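Local structure of uncharacterized protein (Deinococcus radiodurans, 3GG7) at residues A104-I109 and S130-C135; G152-L157 and I183-R188; D15-A20 and A48-V53. The protein is of unknown function but binds manganese and, as a TatD-type metal-dependent hydrolase, probably cleaves ester bonds. All coordinates share one frame; numbering follows the deposited sequence.

Overall arrangement
Starting from the N terminus, contact 3 comes first: residues 48-53 return to residues 15-20, closing a loop that carries strand 29-32 and helix 40-44, where strand 53-55 begins. Contact 1 follows, joining helices 99-115 and 129-138 across a loop that holds strand 119-124. Contact 2 then closes a loop through strand 166-169, bringing residues 152-157 against 183-188. The three run in series, with no nesting or crossing. Contacts 1 and 2 touch, with Ser130 OG 2.6 Å from Glu156 OE2, a probable hydrogen bond, so neighbouring helices on the outside of the barrel are tied together. Contact 3 lies on the opposite side of the chain's centre from the other two, its nearest atoms about 19 Å from those of contact 1.

Contact 1: residues A104-I109 and S130-C135; sequences AVFQHI and SEVLNC
The phenyl ring of Phe106 is the flat group that carries this contact, and both partners from the facing helix, Cys135 and Val132, come up to it obliquely at its CD2-CE2 side. Cys135 is the nearer: its CB lies 3.7 Å from Phe106 CE2. Its sulfur follows, with SG 4.0 Å from Phe106 CD2, and this sulfur-aromatic contact is slanted, SG standing 5.1 Å from the ring centroid and 70° off the ring normal. Val132 adds a looser touch, CG1 to Phe106 CE2 at 4.4 Å. With CG anti to the backbone N (chi1 -171°), Phe106 swings its ring off helix 99-115 toward helix 129-138, while a chi1 of -68° puts SG of Cys135 alongside the ring's CD2. These are successive outer helices of the TIM barrel, linked through strand 119-124. The side chain of Phe106 also packs on Val87 of strand 83-88 and on Leu89 just after it; Cys135 in turn packs on Phe103 and Leu110 of helix 99-115. The side chain of Phe106 is about 13 Å from the bound manganese and makes no direct contact with the metal. No hydrogen bond crosses between the segments. The pairing therefore depends on buried apolar surface, with a weak sulfur-aromatic term, rather than on directional bonds.

Contact 2: residues G152-L157 and I183-R188; sequences GSVTEL and IRSMPR. With SO4 (sulfate ion), chain D.
Leu157 and Val154 make a small, mainly apolar contact with Met186 and Ser185, where the start of helix 154-162 lies beside the chain leading from helix 177-185 toward strand 191-193. Leu157 carries most of it: CD2 rests 3.9 Å from Ser185 CB and also touches Met186 CG. A chi1 of 172° points the Leu157 branch away from its own N and over to Ser185, while Val154 only skirts its exposed side, CG1 lying 4.1 Å from Ser185 OG. In the TIM barrel these helices are neighbours on the outer layer, and Phe167 of strand 166-169 touches both Leu157 and Met186. The helix start is closed by a capping box: Glu156 N donates to Ser153 OG at 2.9 Å, and Glu156 OE1 takes bonds from Ser153 N and Ser153 OG, which approach from opposite faces of its carboxylate plane. With an alanine in place of Ser153, Glu156 N would probably lose its capping acceptor and OE1 one of its two donors, leaving the carboxylate freer to turn. A sulfate, probably from the crystallisation liquor, sits at this same helix end, bound by Val154 N to O2 in a nearly straight bond (170°), and by Thr155 N and Thr155 OG1, both to O3.

Contact 3: residues D15-A20 and A48-V53; sequences DPVAVA and AGRPHV
Val17 and Arg50 cross at about a right angle, the isopropyl group of the helix residue meeting the guanidinium end of the arginine, with Val17 CG1 3.8 Å from Arg50 NH2. Further back along the same arginine, CD lies 3.8 Å from Ala20 CB, one helical turn on from Val17. The chain, extended from CG to NE, runs past Ala20 and brings the guanidinium to Val17; a chi4 of 95° turns that group across the line of the chain, and both helix residues approach it obliquely. Val53 CG2 makes a looser apolar touch with Ala20 CB at 4.3 Å. A type I beta turn from Arg50 to Val53, closed by Val53 N to Arg50 O, brings the side chains of Arg50 and Val53 to the same helix, 16-25. The helix itself starts at Asp15, its N-cap, whose OD1 receives Ala18 N from above the carboxylate plane. In the TIM-barrel fold the contact joins this first helix to the loop entering strand 53-55. No hydrogen bond runs between the segments; NH1 of Arg50 instead hydrogen-bonds to Leu46 O. The arginine thus offers the helix both its aliphatic CD and the NH2 of its guanidinium, while the bond to Leu46 helps to fix where its probably charged end lies.

Contact 1: residues A104-I109 and S130-C135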
ATOM      1  N   ALA A 104      14.625  12.859  -0.139  1.00 24.12           N
ATOM      2  CA  ALA A 104      14.361  13.842  -1.161  1.00 23.96           C
ATOM      3  C   ALA A 104      13.180  13.461  -2.048  1.00 23.61           C
ATOM      4  O   ALA A 104      12.288  14.279  -2.299  1.00 24.45           O
ATOM      5  CB  ALA A 104      15.598  14.065  -2.006  1.00 23.91           C
ATOM      6  N   VAL A 105      13.183  12.214  -2.526  1.00 22.63           N
ATOM      7  CA  VAL A 105      12.113  11.751  -3.385  1.00 22.03           C
ATOM      8  C   VAL A 105      10.760  11.715  -2.664  1.00 20.53           C
ATOM      9  O   VAL A 105       9.739  12.143  -3.204  1.00 21.66           O
ATOM     10  CB  VAL A 105      12.441  10.344  -3.979  1.00 22.33           C
ATOM     11  CG1 VAL A 105      11.220   9.703  -4.603  1.00 21.28           C
ATOM     12  CG2 VAL A 105      13.551  10.464  -5.012  1.00 23.03           C
ATOM     13  N   PHE A 106      10.730  11.146  -1.464  1.00 20.51           N
ATOM     14  CA  PHE A 106       9.477  11.054  -0.736  1.00 20.48           C
ATOM     15  C   PHE A 106       8.911  12.443  -0.406  1.00 21.02           C
ATOM     16  O   PHE A 106       7.712  12.697  -0.528  1.00 21.40           O
ATOM     17  CB  PHE A 106       9.676  10.231   0.554  1.00 20.50           C
ATOM     18  CG  PHE A 106       8.411   9.888   1.271  1.00 19.31           C
ATOM     19  CD1 PHE A 106       7.261   9.476   0.607  1.00 20.33           C
ATOM     20  CD2 PHE A 106       8.377   9.950   2.657  1.00 21.90           C
ATOM     21  CE1 PHE A 106       6.110   9.142   1.330  1.00 19.94           C
ATOM     22  CE2 PHE A 106       7.240   9.645   3.374  1.00 21.46           C
ATOM     23  CZ  PHE A 106       6.112   9.239   2.739  1.00 20.98           C
ATOM     24  N   GLN A 107       9.789  13.352  -0.002  1.00 22.48           N
ATOM     25  CA  GLN A 107       9.335  14.721   0.298  1.00 23.69           C
ATOM     26  C   GLN A 107       8.774  15.372  -0.960  1.00 23.35           C
ATOM     27  O   GLN A 107       7.712  16.020  -0.927  1.00 23.67           O
ATOM     28  CB  GLN A 107      10.488  15.542   0.838  1.00 24.39           C
ATOM     29  CG  GLN A 107      10.205  17.018   0.931  1.00 28.88           C
ATOM     30  CD  GLN A 107      11.359  17.745   1.566  1.00 33.25           C
ATOM     31  OE1 GLN A 107      12.351  18.061   0.901  1.00 38.44           O
ATOM     32  NE2 GLN A 107      11.245  18.000   2.862  1.00 35.21           N
ATOM     33  N   HIS A 108       9.461  15.176  -2.092  1.00 22.94           N
ATOM     34  CA  HIS A 108       8.995  15.677  -3.401  1.00 22.87           C
ATOM     35  C   HIS A 108       7.599  15.126  -3.707  1.00 22.76           C
ATOM     36  O   HIS A 108       6.692  15.862  -4.111  1.00 22.37           O
ATOM     37  CB  HIS A 108       9.983  15.303  -4.519  1.00 22.70           C
ATOM     38  CG  HIS A 108       9.488  15.577  -5.907  1.00 25.76           C
ATOM     39  ND1 HIS A 108       9.767  16.750  -6.590  1.00 28.07           N
ATOM     40  CD2 HIS A 108       8.771  14.810  -6.757  1.00 26.40           C
ATOM     41  CE1 HIS A 108       9.229  16.692  -7.795  1.00 28.61           C
ATOM     42  NE2 HIS A 108       8.613  15.528  -7.921  1.00 27.40           N
ATOM     43  N   ILE A 109       7.435  13.817  -3.496  1.00 21.02           N
ATOM     44  CA  ILE A 109       6.191  13.151  -3.798  1.00 21.52           C
ATOM     45  C   ILE A 109       5.064  13.733  -2.947  1.00 21.43           C
ATOM     46  O   ILE A 109       4.010  14.042  -3.468  1.00 22.00           O
ATOM     47  CB  ILE A 109       6.322  11.628  -3.652  1.00 21.92           C
ATOM     48  CG1 ILE A 109       7.032  11.082  -4.915  1.00 22.74           C
ATOM     49  CG2 ILE A 109       4.962  10.988  -3.472  1.00 21.89           C
ATOM     50  CD1 ILE A 109       7.402   9.617  -4.890  1.00 23.17           C
ATOM     51  N   SER A 130       9.198   6.051  12.279  1.00 21.65           N
ATOM     52  CA  SER A 130       9.212   7.387  12.862  1.00 22.48           C
ATOM     53  C   SER A 130       9.523   8.472  11.833  1.00 22.49           C
ATOM     54  O   SER A 130       8.942   9.554  11.870  1.00 23.11           O
ATOM     55  CB  SER A 130      10.211   7.442  14.024  1.00 23.67           C
ATOM     56  OG  SER A 130       9.651   6.813  15.170  1.00 27.44           O
ATOM     57  N   GLU A 131      10.408   8.160  10.877  1.00 22.01           N
ATOM     58  CA  GLU A 131      10.781   9.137   9.860  1.00 21.42           C
ATOM     59  C   GLU A 131       9.640   9.344   8.873  1.00 21.22           C
ATOM     60  O   GLU A 131       9.367  10.457   8.464  1.00 22.43           O
ATOM     61  CB  GLU A 131      12.060   8.723   9.125  1.00 20.74           C
ATOM     62  CG  GLU A 131      13.342   8.723  10.002  1.00 22.73           C
ATOM     63  CD  GLU A 131      13.361   7.671  11.096  1.00 25.87           C
ATOM     64  OE1 GLU A 131      12.988   6.498  10.842  1.00 24.23           O
ATOM     65  OE2 GLU A 131      13.773   8.021  12.247  1.00 26.20           O
ATOM     66  N   VAL A 132       8.964   8.261   8.514  1.00 20.58           N
ATOM     67  CA  VAL A 132       7.769   8.384   7.658  1.00 20.98           C
ATOM     68  C   VAL A 132       6.707   9.262   8.339  1.00 21.22           C
ATOM     69  O   VAL A 132       6.144  10.162   7.724  1.00 19.82           O
ATOM     70  CB  VAL A 132       7.208   7.008   7.239  1.00 20.73           C
ATOM     71  CG1 VAL A 132       5.782   7.148   6.666  1.00 21.49           C
ATOM     72  CG2 VAL A 132       8.158   6.361   6.205  1.00 19.70           C
ATOM     73  N   LEU A 133       6.483   9.013   9.629  1.00 20.71           N
ATOM     74  CA  LEU A 133       5.497   9.800  10.360  1.00 22.07           C
ATOM     75  C   LEU A 133       5.896  11.268  10.464  1.00 22.92           C
ATOM     76  O   LEU A 133       5.042  12.145  10.355  1.00 23.75           O
ATOM     77  CB  LEU A 133       5.238   9.199  11.734  1.00 21.84           C
ATOM     78  CG  LEU A 133       4.590   7.810  11.735  1.00 22.54           C
ATOM     79  CD1 LEU A 133       4.349   7.304  13.128  1.00 24.41           C
ATOM     80  CD2 LEU A 133       3.298   7.834  10.960  1.00 22.08           C
ATOM     81  N   ASN A 134       7.180  11.555  10.643  1.00 22.95           N
ATOM     82  CA  ASN A 134       7.652  12.955  10.652  1.00 23.47           C
ATOM     83  C   ASN A 134       7.322  13.620   9.317  1.00 24.19           C
ATOM     84  O   ASN A 134       6.828  14.760   9.255  1.00 24.09           O
ATOM     85  CB  ASN A 134       9.158  13.042  10.956  1.00 23.98           C
ATOM     86  CG  ASN A 134       9.482  12.675  12.397  1.00 24.46           C
ATOM     87  OD1 ASN A 134       8.611  12.705  13.247  1.00 26.71           O
ATOM     88  ND2 ASN A 134      10.722  12.287  12.655  1.00 27.70           N
ATOM     89  N   CYS A 135       7.528  12.880   8.225  1.00 23.82           N
ATOM     90  CA  CYS A 135       7.241  13.425   6.884  1.00 24.41           C
ATOM     91  C   CYS A 135       5.760  13.682   6.698  1.00 24.11           C
ATOM     92  O   CYS A 135       5.390  14.672   6.113  1.00 23.56           O
ATOM     93  CB  CYS A 135       7.741  12.485   5.762  1.00 24.51           C
ATOM     94  SG  CYS A 135       9.524  12.332   5.625  1.00 27.26           S
TER

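Contact 2: residues G152-L157 and I183-R188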
ATOM      1  N   GLY A 152       6.399  -1.610  12.651  1.00 26.85           N
ATOM      2  CA  GLY A 152       7.076  -0.821  13.668  1.00 27.12           C
ATOM      3  C   GLY A 152       6.520  -1.122  15.045  1.00 27.35           C
ATOM      4  O   GLY A 152       5.815  -2.116  15.251  1.00 27.13           O
ATOM      5  N   SER A 153       6.850  -0.255  15.993  1.00 27.46           N
ATOM      6  CA  SER A 153       6.471  -0.461  17.391  1.00 27.65           C
ATOM      7  C   SER A 153       5.028  -0.071  17.620  1.00 28.60           C
ATOM      8  O   SER A 153       4.427   0.640  16.825  1.00 27.94           O
ATOM      9  CB  SER A 153       7.333   0.418  18.287  1.00 27.96           C
ATOM     10  OG  SER A 153       7.061   1.783  18.057  1.00 28.90           O
ATOM     11  N   VAL A 154       4.471  -0.508  18.740  1.00 28.75           N
ATOM     12  CA  VAL A 154       3.123  -0.073  19.122  1.00 29.71           C
ATOM     13  C   VAL A 154       3.087   1.405  19.483  1.00 29.11           C
ATOM     14  O   VAL A 154       2.092   2.072  19.210  1.00 29.41           O
ATOM     15  CB  VAL A 154       2.566  -0.888  20.305  1.00 29.93           C
ATOM     16  CG1 VAL A 154       1.145  -0.388  20.655  1.00 32.56           C
ATOM     17  CG2 VAL A 154       2.562  -2.340  19.969  1.00 31.31           C
ATOM     18  N   THR A 155       4.160   1.906  20.099  1.00 29.93           N
ATOM     19  CA  THR A 155       4.303   3.332  20.336  1.00 30.51           C
ATOM     20  C   THR A 155       4.156   4.133  19.048  1.00 29.03           C
ATOM     21  O   THR A 155       3.431   5.119  18.995  1.00 29.53           O
ATOM     22  CB  THR A 155       5.673   3.696  20.940  1.00 31.26           C
ATOM     23  OG1 THR A 155       5.836   2.999  22.175  1.00 32.77           O
ATOM     24  CG2 THR A 155       5.771   5.198  21.193  1.00 33.74           C
ATOM     25  N   GLU A 156       4.876   3.723  18.014  1.00 28.28           N
ATOM     26  CA  GLU A 156       4.787   4.419  16.732  1.00 27.62           C
ATOM     27  C   GLU A 156       3.414   4.255  16.059  1.00 26.70           C
ATOM     28  O   GLU A 156       2.950   5.172  15.365  1.00 26.48           O
ATOM     29  CB  GLU A 156       5.905   3.935  15.796  1.00 27.60           C
ATOM     30  CG  GLU A 156       7.272   4.476  16.174  1.00 29.89           C
ATOM     31  CD  GLU A 156       8.422   3.649  15.636  1.00 30.84           C
ATOM     32  OE1 GLU A 156       8.439   2.420  15.862  1.00 33.39           O
ATOM     33  OE2 GLU A 156       9.315   4.235  14.997  1.00 31.66           O
ATOM     34  N   LEU A 157       2.788   3.101  16.257  1.00 27.11           N
ATOM     35  CA  LEU A 157       1.459   2.835  15.717  1.00 27.28           C
ATOM     36  C   LEU A 157       0.438   3.793  16.332  1.00 27.69           C
ATOM     37  O   LEU A 157      -0.397   4.368  15.622  1.00 26.45           O
ATOM     38  CB  LEU A 157       1.054   1.379  15.953  1.00 27.67           C
ATOM     39  CG  LEU A 157      -0.392   1.014  15.597  1.00 28.77           C
ATOM     40  CD1 LEU A 157      -0.701   1.439  14.178  1.00 30.16           C
ATOM     41  CD2 LEU A 157      -0.620  -0.470  15.805  1.00 30.92           C
ATOM     42  N   ILE A 183      -2.530  -5.134  15.113  1.00 28.04           N
ATOM     43  CA  ILE A 183      -3.912  -5.082  14.598  1.00 28.49           C
ATOM     44  C   ILE A 183      -4.933  -4.741  15.692  1.00 29.18           C
ATOM     45  O   ILE A 183      -5.822  -3.922  15.479  1.00 29.66           O
ATOM     46  CB  ILE A 183      -4.265  -6.407  13.871  1.00 28.01           C
ATOM     47  CG1 ILE A 183      -3.441  -6.539  12.567  1.00 28.85           C
ATOM     48  CG2 ILE A 183      -5.784  -6.497  13.595  1.00 27.72           C
ATOM     49  CD1 ILE A 183      -3.506  -7.917  11.897  1.00 28.70           C
ATOM     50  N   ARG A 184      -4.765  -5.314  16.888  1.00 31.06           N
ATOM     51  CA  ARG A 184      -5.680  -5.001  17.997  1.00 31.95           C
ATOM     52  C   ARG A 184      -5.710  -3.517  18.411  1.00 32.21           C
ATOM     53  O   ARG A 184      -6.740  -3.029  18.903  1.00 32.94           O
ATOM     54  CB  ARG A 184      -5.396  -5.886  19.214  1.00 32.19           C
ATOM     55  CG  ARG A 184      -5.764  -7.322  18.983  1.00 33.99           C
ATOM     56  CD  ARG A 184      -5.725  -8.126  20.258  1.00 37.20           C
ATOM     57  NE  ARG A 184      -5.386  -9.508  19.935  1.00 41.51           N
ATOM     58  CZ  ARG A 184      -4.159 -10.018  19.965  1.00 43.22           C
ATOM     59  NH1 ARG A 184      -3.109  -9.295  20.349  1.00 45.62           N
ATOM     60  NH2 ARG A 184      -3.987 -11.284  19.628  1.00 45.43           N
ATOM     61  N   SER A 185      -4.612  -2.790  18.192  1.00 31.76           N
ATOM     62  CA  SER A 185      -4.572  -1.349  18.462  1.00 31.52           C
ATOM     63  C   SER A 185      -5.152  -0.439  17.356  1.00 30.02           C
ATOM     64  O   SER A 185      -5.396   0.760  17.575  1.00 30.28           O
ATOM     65  CB  SER A 185      -3.143  -0.927  18.802  1.00 32.13           C
ATOM     66  OG  SER A 185      -2.775  -1.522  20.030  1.00 37.21           O
ATOM     67  N   MET A 186      -5.418  -1.022  16.191  1.00 28.74           N
ATOM     68  CA  MET A 186      -5.903  -0.262  15.048  1.00 27.91           C
ATOM     69  C   MET A 186      -7.419  -0.089  15.121  1.00 27.31           C
ATOM     70  O   MET A 186      -8.135  -1.058  15.397  1.00 28.80           O
ATOM     71  CB  MET A 186      -5.557  -1.013  13.744  1.00 26.61           C
ATOM     72  CG  MET A 186      -4.073  -1.176  13.450  1.00 25.57           C
ATOM     73  SD  MET A 186      -3.769  -2.184  11.941  1.00 18.96           S
ATOM     74  CE  MET A 186      -1.997  -2.269  11.950  1.00 28.96           C
ATOM     75  N   PRO A 187      -7.920   1.137  14.859  1.00 27.00           N
ATOM     76  CA  PRO A 187      -9.361   1.285  14.720  1.00 26.27           C
ATOM     77  C   PRO A 187      -9.847   0.443  13.539  1.00 26.43           C
ATOM     78  O   PRO A 187      -9.242   0.481  12.450  1.00 25.55           O
ATOM     79  CB  PRO A 187      -9.564   2.786  14.474  1.00 26.94           C
ATOM     80  CG  PRO A 187      -8.220   3.351  14.308  1.00 27.85           C
ATOM     81  CD  PRO A 187      -7.198   2.401  14.667  1.00 27.36           C
ATOM     82  N   ARG A 188     -10.918  -0.317  13.743  1.00 25.38           N
ATOM     83  CA  ARG A 188     -11.376  -1.243  12.704  1.00 25.80           C
ATOM     84  C   ARG A 188     -11.849  -0.521  11.468  1.00 25.07           C
ATOM     85  O   ARG A 188     -11.828  -1.119  10.389  1.00 25.85           O
ATOM     86  CB  ARG A 188     -12.488  -2.166  13.217  1.00 25.81           C
ATOM     87  CG  ARG A 188     -12.000  -3.127  14.267  1.00 28.35           C
ATOM     88  CD  ARG A 188     -13.054  -4.131  14.648  1.00 29.68           C
ATOM     89  NE  ARG A 188     -12.621  -4.971  15.762  1.00 31.71           N
ATOM     90  CZ  ARG A 188     -13.397  -5.880  16.351  1.00 32.97           C
ATOM     91  NH1 ARG A 188     -14.657  -6.065  15.951  1.00 34.73           N
ATOM     92  NH2 ARG A 188     -12.907  -6.613  17.341  1.00 33.34           N
TER
HETATM   93  S   SO4 D 255       6.659  -1.290  21.546  1.00 37.21           S
HETATM   94  O1  SO4 D 255       6.654  -2.073  22.786  1.00 40.93           O
HETATM   95  O2  SO4 D 255       6.252  -2.173  20.448  1.00 35.06           O
HETATM   96  O3  SO4 D 255       5.796  -0.120  21.646  1.00 36.53           O
HETATM   97  O4  SO4 D 255       8.031  -0.862  21.258  1.00 37.60           O

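Contact 3: residues D15-A20 and A48-V53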
ATOM      1  N   ASP A  15       3.308 -13.205 -15.566  1.00 25.36           N
ATOM      2  CA  ASP A  15       2.225 -12.961 -16.518  1.00 25.33           C
ATOM      3  C   ASP A  15       1.203 -12.013 -15.868  1.00 24.38           C
ATOM      4  O   ASP A  15       0.181 -12.472 -15.358  1.00 24.55           O
ATOM      5  CB  ASP A  15       1.569 -14.303 -16.899  1.00 26.82           C
ATOM      6  CG  ASP A  15       0.558 -14.190 -18.020  1.00 29.30           C
ATOM      7  OD1 ASP A  15       0.053 -13.090 -18.332  1.00 32.61           O
ATOM      8  OD2 ASP A  15       0.198 -15.254 -18.577  1.00 34.20           O
ATOM      9  N   PRO A  16       1.504 -10.699 -15.874  1.00 23.66           N
ATOM     10  CA  PRO A  16       0.581  -9.754 -15.196  1.00 23.55           C
ATOM     11  C   PRO A  16      -0.839  -9.752 -15.706  1.00 23.41           C
ATOM     12  O   PRO A  16      -1.790  -9.583 -14.926  1.00 21.98           O
ATOM     13  CB  PRO A  16       1.243  -8.396 -15.443  1.00 22.72           C
ATOM     14  CG  PRO A  16       2.699  -8.725 -15.510  1.00 23.76           C
ATOM     15  CD  PRO A  16       2.755 -10.032 -16.275  1.00 23.46           C
ATOM     16  N   VAL A  17      -1.023  -9.907 -17.015  1.00 23.40           N
ATOM     17  CA  VAL A  17      -2.375  -9.941 -17.566  1.00 23.75           C
ATOM     18  C   VAL A  17      -3.176 -11.132 -17.026  1.00 23.58           C
ATOM     19  O   VAL A  17      -4.367 -10.985 -16.734  1.00 22.75           O
ATOM     20  CB  VAL A  17      -2.347  -9.953 -19.123  1.00 23.91           C
ATOM     21  CG1 VAL A  17      -3.728 -10.233 -19.706  1.00 25.85           C
ATOM     22  CG2 VAL A  17      -1.759  -8.643 -19.645  1.00 25.00           C
ATOM     23  N   ALA A  18      -2.559 -12.309 -16.896  1.00 23.79           N
ATOM     24  CA  ALA A  18      -3.266 -13.460 -16.347  1.00 23.95           C
ATOM     25  C   ALA A  18      -3.753 -13.194 -14.924  1.00 22.99           C
ATOM     26  O   ALA A  18      -4.858 -13.590 -14.552  1.00 23.81           O
ATOM     27  CB  ALA A  18      -2.381 -14.726 -16.390  1.00 23.89           C
ATOM     28  N   VAL A  19      -2.922 -12.520 -14.123  1.00 22.66           N
ATOM     29  CA  VAL A  19      -3.290 -12.245 -12.752  1.00 22.54           C
ATOM     30  C   VAL A  19      -4.433 -11.219 -12.751  1.00 22.09           C
ATOM     31  O   VAL A  19      -5.393 -11.386 -12.040  1.00 21.80           O
ATOM     32  CB  VAL A  19      -2.084 -11.780 -11.910  1.00 22.83           C
ATOM     33  CG1 VAL A  19      -2.509 -11.449 -10.495  1.00 22.56           C
ATOM     34  CG2 VAL A  19      -0.970 -12.869 -11.914  1.00 24.07           C
ATOM     35  N   ALA A  20      -4.317 -10.170 -13.547  1.00 22.42           N
ATOM     36  CA  ALA A  20      -5.389  -9.164 -13.662  1.00 22.13           C
ATOM     37  C   ALA A  20      -6.712  -9.768 -14.097  1.00 22.88           C
ATOM     38  O   ALA A  20      -7.748  -9.454 -13.533  1.00 21.94           O
ATOM     39  CB  ALA A  20      -4.979  -8.058 -14.631  1.00 22.09           C
ATOM     40  N   ALA A  48      -7.032  -1.668 -18.471  1.00 19.30           N
ATOM     41  CA  ALA A  48      -7.973  -1.330 -19.553  1.00 19.43           C
ATOM     42  C   ALA A  48      -9.045  -2.394 -19.658  1.00 19.89           C
ATOM     43  O   ALA A  48      -8.738  -3.570 -19.808  1.00 20.50           O
ATOM     44  CB  ALA A  48      -7.236  -1.170 -20.887  1.00 20.24           C
ATOM     45  N   GLY A  49     -10.296  -1.991 -19.485  1.00 19.11           N
ATOM     46  CA  GLY A  49     -11.417  -2.902 -19.470  1.00 19.73           C
ATOM     47  C   GLY A  49     -11.597  -3.721 -18.208  1.00 19.63           C
ATOM     48  O   GLY A  49     -12.437  -4.619 -18.180  1.00 20.57           O
ATOM     49  N   ARG A  50     -10.836  -3.389 -17.152  1.00 19.30           N
ATOM     50  CA  ARG A  50     -10.818  -4.150 -15.923  1.00 18.73           C
ATOM     51  C   ARG A  50     -11.094  -3.207 -14.734  1.00 18.16           C
ATOM     52  O   ARG A  50     -10.152  -2.672 -14.136  1.00 17.94           O
ATOM     53  CB  ARG A  50      -9.462  -4.872 -15.759  1.00 18.87           C
ATOM     54  CG  ARG A  50      -9.140  -5.788 -16.933  1.00 20.78           C
ATOM     55  CD  ARG A  50      -8.061  -6.837 -16.579  1.00 21.32           C
ATOM     56  NE  ARG A  50      -7.914  -7.736 -17.730  1.00 23.50           N
ATOM     57  CZ  ARG A  50      -7.017  -7.605 -18.697  1.00 25.01           C
ATOM     58  NH1 ARG A  50      -6.040  -6.704 -18.646  1.00 26.02           N
ATOM     59  NH2 ARG A  50      -7.057  -8.472 -19.724  1.00 27.52           N
ATOM     60  N   PRO A  51     -12.384  -2.998 -14.402  1.00 18.83           N
ATOM     61  CA  PRO A  51     -12.768  -1.991 -13.404  1.00 19.11           C
ATOM     62  C   PRO A  51     -12.363  -2.332 -11.991  1.00 18.62           C
ATOM     63  O   PRO A  51     -12.415  -1.463 -11.152  1.00 19.05           O
ATOM     64  CB  PRO A  51     -14.292  -1.942 -13.546  1.00 20.13           C
ATOM     65  CG  PRO A  51     -14.647  -3.297 -13.935  1.00 21.09           C
ATOM     66  CD  PRO A  51     -13.562  -3.738 -14.889  1.00 19.15           C
ATOM     67  N   HIS A  52     -11.941  -3.570 -11.724  1.00 17.56           N
ATOM     68  CA  HIS A  52     -11.416  -3.939 -10.396  1.00 18.11           C
ATOM     69  C   HIS A  52      -9.946  -3.692 -10.245  1.00 17.36           C
ATOM     70  O   HIS A  52      -9.422  -3.882  -9.146  1.00 19.07           O
ATOM     71  CB  HIS A  52     -11.701  -5.395 -10.096  1.00 18.91           C
ATOM     72  CG  HIS A  52     -13.153  -5.655  -9.853  1.00 20.01           C
ATOM     73  ND1 HIS A  52     -14.035  -5.922 -10.878  1.00 21.48           N
ATOM     74  CD2 HIS A  52     -13.891  -5.558  -8.725  1.00 23.25           C
ATOM     75  CE1 HIS A  52     -15.253  -6.027 -10.369  1.00 24.20           C
ATOM     76  NE2 HIS A  52     -15.192  -5.828  -9.068  1.00 24.32           N
ATOM     77  N   VAL A  53      -9.264  -3.251 -11.291  1.00 16.77           N
ATOM     78  CA  VAL A  53      -7.828  -2.995 -11.217  1.00 16.63           C
ATOM     79  C   VAL A  53      -7.627  -1.478 -11.108  1.00 16.80           C
ATOM     80  O   VAL A  53      -7.882  -0.750 -12.065  1.00 16.12           O
ATOM     81  CB  VAL A  53      -7.094  -3.519 -12.478  1.00 17.56           C
ATOM     82  CG1 VAL A  53      -5.606  -3.172 -12.401  1.00 19.18           C
ATOM     83  CG2 VAL A  53      -7.276  -5.056 -12.624  1.00 19.49           C
TER